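Local coordinates for mannan endo-1,4-beta-mannosidase (Mytilus edulis, PDB 2C0H), which hydrolyses internal beta-1,4-mannosidic linkages in the backbones of mannans, galactomannans and glucomannans, releasing short manno-oligosaccharides, at residues A[45-50]-A[94-99]. The protein carries 3 engineered substitutions. Numbering follows the deposited sequence.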
ATOM      1  N   SER A  45     -18.922  -9.639   9.723  1.00 19.18           N
ATOM      2  CA  SER A  45     -19.131  -9.036  11.049  1.00 19.25           C
ATOM      3  C   SER A  45     -17.872  -8.326  11.621  1.00 18.80           C
ATOM      4  O   SER A  45     -17.991  -7.259  12.252  1.00 18.09           O
ATOM      5  CB  SER A  45     -19.692 -10.074  12.026  1.00 20.16           C
ATOM      6  OG  SER A  45     -18.783 -11.133  12.223  1.00 24.39           O
ATOM      7  N   THR A  46     -16.681  -8.889  11.385  1.00 17.66           N
ATOM      8  CA  THR A  46     -15.408  -8.289  11.824  1.00 16.86           C
ATOM      9  C   THR A  46     -15.072  -7.061  10.983  1.00 15.68           C
ATOM     10  O   THR A  46     -14.669  -6.027  11.501  1.00 15.21           O
ATOM     11  CB  THR A  46     -14.235  -9.298  11.749  1.00 17.45           C
ATOM     12  OG1 THR A  46     -14.549 -10.454  12.554  1.00 19.94           O
ATOM     13  CG2 THR A  46     -12.944  -8.684  12.219  1.00 18.77           C
ATOM     14  N   PHE A  47     -15.220  -7.185   9.672  1.00 14.54           N
ATOM     15  CA  PHE A  47     -14.983  -6.044   8.816  1.00 14.61           C
ATOM     16  C   PHE A  47     -15.903  -4.864   9.232  1.00 14.66           C
ATOM     17  O   PHE A  47     -15.452  -3.715   9.328  1.00 14.00           O
ATOM     18  CB  PHE A  47     -15.217  -6.416   7.338  1.00 13.66           C
ATOM     19  CG  PHE A  47     -14.046  -7.101   6.655  1.00 13.24           C
ATOM     20  CD1 PHE A  47     -12.835  -6.441   6.434  1.00 13.00           C
ATOM     21  CD2 PHE A  47     -14.170  -8.414   6.193  1.00 14.05           C
ATOM     22  CE1 PHE A  47     -11.790  -7.075   5.770  1.00 13.94           C
ATOM     23  CE2 PHE A  47     -13.118  -9.048   5.547  1.00 15.65           C
ATOM     24  CZ  PHE A  47     -11.946  -8.385   5.328  1.00 14.00           C
ATOM     25  N   GLU A  48     -17.175  -5.153   9.504  1.00 15.58           N
ATOM     26  CA  GLU A  48     -18.167  -4.112   9.829  1.00 15.52           C
ATOM     27  C   GLU A  48     -17.925  -3.504  11.207  1.00 15.83           C
ATOM     28  O   GLU A  48     -18.066  -2.291  11.388  1.00 15.47           O
ATOM     29  CB  GLU A  48     -19.607  -4.656   9.735  1.00 16.98           C
ATOM     30  CG  GLU A  48     -20.688  -3.772  10.355  1.00 18.98           C
ATOM     31  CD  GLU A  48     -20.838  -2.407   9.692  1.00 24.78           C
ATOM     32  OE1 GLU A  48     -20.555  -2.275   8.476  1.00 28.10           O
ATOM     33  OE2 GLU A  48     -21.254  -1.457  10.401  1.00 29.07           O
ATOM     34  N   SER A  49     -17.548  -4.329  12.177  1.00 15.30           N
ATOM     35  CA  SER A  49     -17.279  -3.782  13.508  1.00 16.01           C
ATOM     36  C   SER A  49     -16.037  -2.884  13.478  1.00 15.60           C
ATOM     37  O   SER A  49     -15.976  -1.886  14.195  1.00 15.81           O
ATOM     38  CB  SER A  49     -17.153  -4.885  14.559  1.00 17.20           C
ATOM     39  OG  SER A  49     -16.041  -5.705  14.342  1.00 21.09           O
ATOM     40  N   THR A  50     -15.047  -3.239  12.653  1.00 14.52           N
ATOM     41  CA  THR A  50     -13.834  -2.423  12.508  1.00 14.49           C
ATOM     42  C   THR A  50     -14.195  -1.055  11.921  1.00 14.19           C
ATOM     43  O   THR A  50     -13.695  -0.029  12.389  1.00 13.60           O
ATOM     44  CB  THR A  50     -12.760  -3.130  11.632  1.00 14.45           C
ATOM     45  OG1 THR A  50     -12.322  -4.334  12.275  1.00 15.13           O
ATOM     46  CG2 THR A  50     -11.565  -2.248  11.401  1.00 14.64           C
ATOM     47  N   ARG A  94     -17.502  -5.323  -3.656  1.00 14.53           N
ATOM     48  CA  ARG A  94     -18.520  -4.278  -3.729  1.00 15.38           C
ATOM     49  C   ARG A  94     -19.348  -4.216  -2.452  1.00 14.83           C
ATOM     50  O   ARG A  94     -19.684  -3.132  -2.010  1.00 15.63           O
ATOM     51  CB  ARG A  94     -19.426  -4.463  -4.952  1.00 15.74           C
ATOM     52  CG  ARG A  94     -20.022  -3.174  -5.445  1.00 17.59           C
ATOM     53  CD  ARG A  94     -21.016  -3.392  -6.557  1.00 17.63           C
ATOM     54  NE  ARG A  94     -20.416  -3.863  -7.809  1.00 18.89           N
ATOM     55  CZ  ARG A  94     -19.762  -3.089  -8.674  1.00 19.52           C
ATOM     56  NH1 ARG A  94     -19.553  -1.798  -8.426  1.00 21.09           N
ATOM     57  NH2 ARG A  94     -19.295  -3.610  -9.804  1.00 20.94           N
ATOM     58  N   ALA A  95     -19.661  -5.366  -1.850  1.00 14.99           N
ATOM     59  CA  ALA A  95     -20.453  -5.372  -0.605  1.00 14.37           C
ATOM     60  C   ALA A  95     -19.670  -4.680   0.498  1.00 14.53           C
ATOM     61  O   ALA A  95     -20.244  -3.924   1.282  1.00 14.59           O
ATOM     62  CB  ALA A  95     -20.822  -6.770  -0.190  1.00 14.86           C
ATOM     63  N   TYR A  96     -18.374  -4.967   0.572  1.00 13.55           N
ATOM     64  CA  TYR A  96     -17.489  -4.326   1.555  1.00 13.14           C
ATOM     65  C   TYR A  96     -17.406  -2.834   1.305  1.00 13.19           C
ATOM     66  O   TYR A  96     -17.495  -2.033   2.227  1.00 13.02           O
ATOM     67  CB  TYR A  96     -16.087  -4.962   1.555  1.00 13.42           C
ATOM     68  CG  TYR A  96     -15.109  -4.379   2.565  1.00 13.62           C
ATOM     69  CD1 TYR A  96     -15.480  -4.184   3.897  1.00 13.84           C
ATOM     70  CD2 TYR A  96     -13.802  -4.072   2.210  1.00 13.62           C
ATOM     71  CE1 TYR A  96     -14.577  -3.660   4.819  1.00 12.73           C
ATOM     72  CE2 TYR A  96     -12.902  -3.553   3.132  1.00 14.65           C
ATOM     73  CZ  TYR A  96     -13.293  -3.350   4.438  1.00 13.21           C
ATOM     74  OH  TYR A  96     -12.376  -2.838   5.352  1.00 15.38           O
ATOM     75  N   LEU A  97     -17.230  -2.451   0.049  1.00 13.18           N
ATOM     76  CA  LEU A  97     -17.201  -1.027  -0.288  1.00 13.11           C
ATOM     77  C   LEU A  97     -18.508  -0.300   0.092  1.00 13.62           C
ATOM     78  O   LEU A  97     -18.454   0.848   0.530  1.00 13.86           O
ATOM     79  CB  LEU A  97     -16.847  -0.830  -1.777  1.00 13.03           C
ATOM     80  CG  LEU A  97     -15.395  -1.163  -2.141  1.00 12.57           C
ATOM     81  CD1 LEU A  97     -15.278  -1.293  -3.666  1.00 12.79           C
ATOM     82  CD2 LEU A  97     -14.391  -0.128  -1.612  1.00 13.42           C
ATOM     83  N   HIS A  98     -19.664  -0.958  -0.058  1.00 14.05           N
ATOM     84  CA  HIS A  98     -20.951  -0.353   0.327  1.00 14.86           C
ATOM     85  C   HIS A  98     -21.017  -0.178   1.838  1.00 14.77           C
ATOM     86  O   HIS A  98     -21.498   0.844   2.305  1.00 14.76           O
ATOM     87  CB  HIS A  98     -22.147  -1.173  -0.137  1.00 16.18           C
ATOM     88  CG  HIS A  98     -22.386  -1.138  -1.613  1.00 18.11           C
ATOM     89  ND1 HIS A  98     -21.803  -0.215  -2.453  1.00 24.36           N
ATOM     90  CD2 HIS A  98     -23.168  -1.917  -2.392  1.00 22.01           C
ATOM     91  CE1 HIS A  98     -22.212  -0.435  -3.693  1.00 22.56           C
ATOM     92  NE2 HIS A  98     -23.038  -1.465  -3.682  1.00 23.87           N
ATOM     93  N   ALA A  99     -20.528  -1.156   2.591  1.00 14.93           N
ATOM     94  CA  ALA A  99     -20.438  -1.022   4.055  1.00 14.87           C
ATOM     95  C   ALA A  99     -19.526   0.132   4.476  1.00 15.16           C
ATOM     96  O   ALA A  99     -19.863   0.911   5.374  1.00 14.80           O
ATOM     97  CB  ALA A  99     -19.962  -2.335   4.669  1.00 14.97           C
TER
HETATM   98  O   HOH W   1     -12.889  -2.947   7.950  1.00 12.73           O
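Phe47 and Tyr96 meet between two neighbouring helices, which come nearer at Glu48 and Ala99, 6.9 Å between their CA atoms, than at Phe47 and Tyr96, where the CA atoms are 7.9 Å apart. The wider spacing is filled by the two rings, which form an edge-to-face pair: the edge of Phe47 is directed at the face of Tyr96, with the planes tilted at 52° and the centroids 4.8 Å apart. CD1 of Phe47 leads, 3.7 Å from CE1 of Tyr96 and about as near to CZ, while CB of Phe47 also lies against CE1. A flat, apolar phenylalanine suits this buried spot between Tyr96 and Val64. The chi1 of Tyr96 (-179°) carries the ring away from its own backbone N and across to helix 40-56, placing its hydroxyl where one water can span to the carbonyl O of Phe47. A tyrosine suits this place because its ring packs in the apolar layer while its OH donates to that water, at 2.7 Å from OH to the water oxygen; the same water donates to Phe47 O. A leucine in place of Tyr96 would probably leave the edge of Phe47 without its aromatic face and the bridging water without its hydroxyl donor. At the closer pair, the small methyl of Ala99 leaves room for the Glu48 side chain, which bends at chi2 (63°) and sets OE1 3.9 Å from Ala99 CB; its other oxygen, OE2, is hydrogen-bonded to His103. This is the packing of adjacent outer helices in the TIM barrel of a family 5 glycoside hydrolase. Leu51 and Tyr40 extend the interface, and beneath it Phe47 rests on Val64 and Tyr96 on Val62 of strand 61-68, which follows helix 40-56, while Tyr96 also touches Ile107 of the next parallel strand, 106-113.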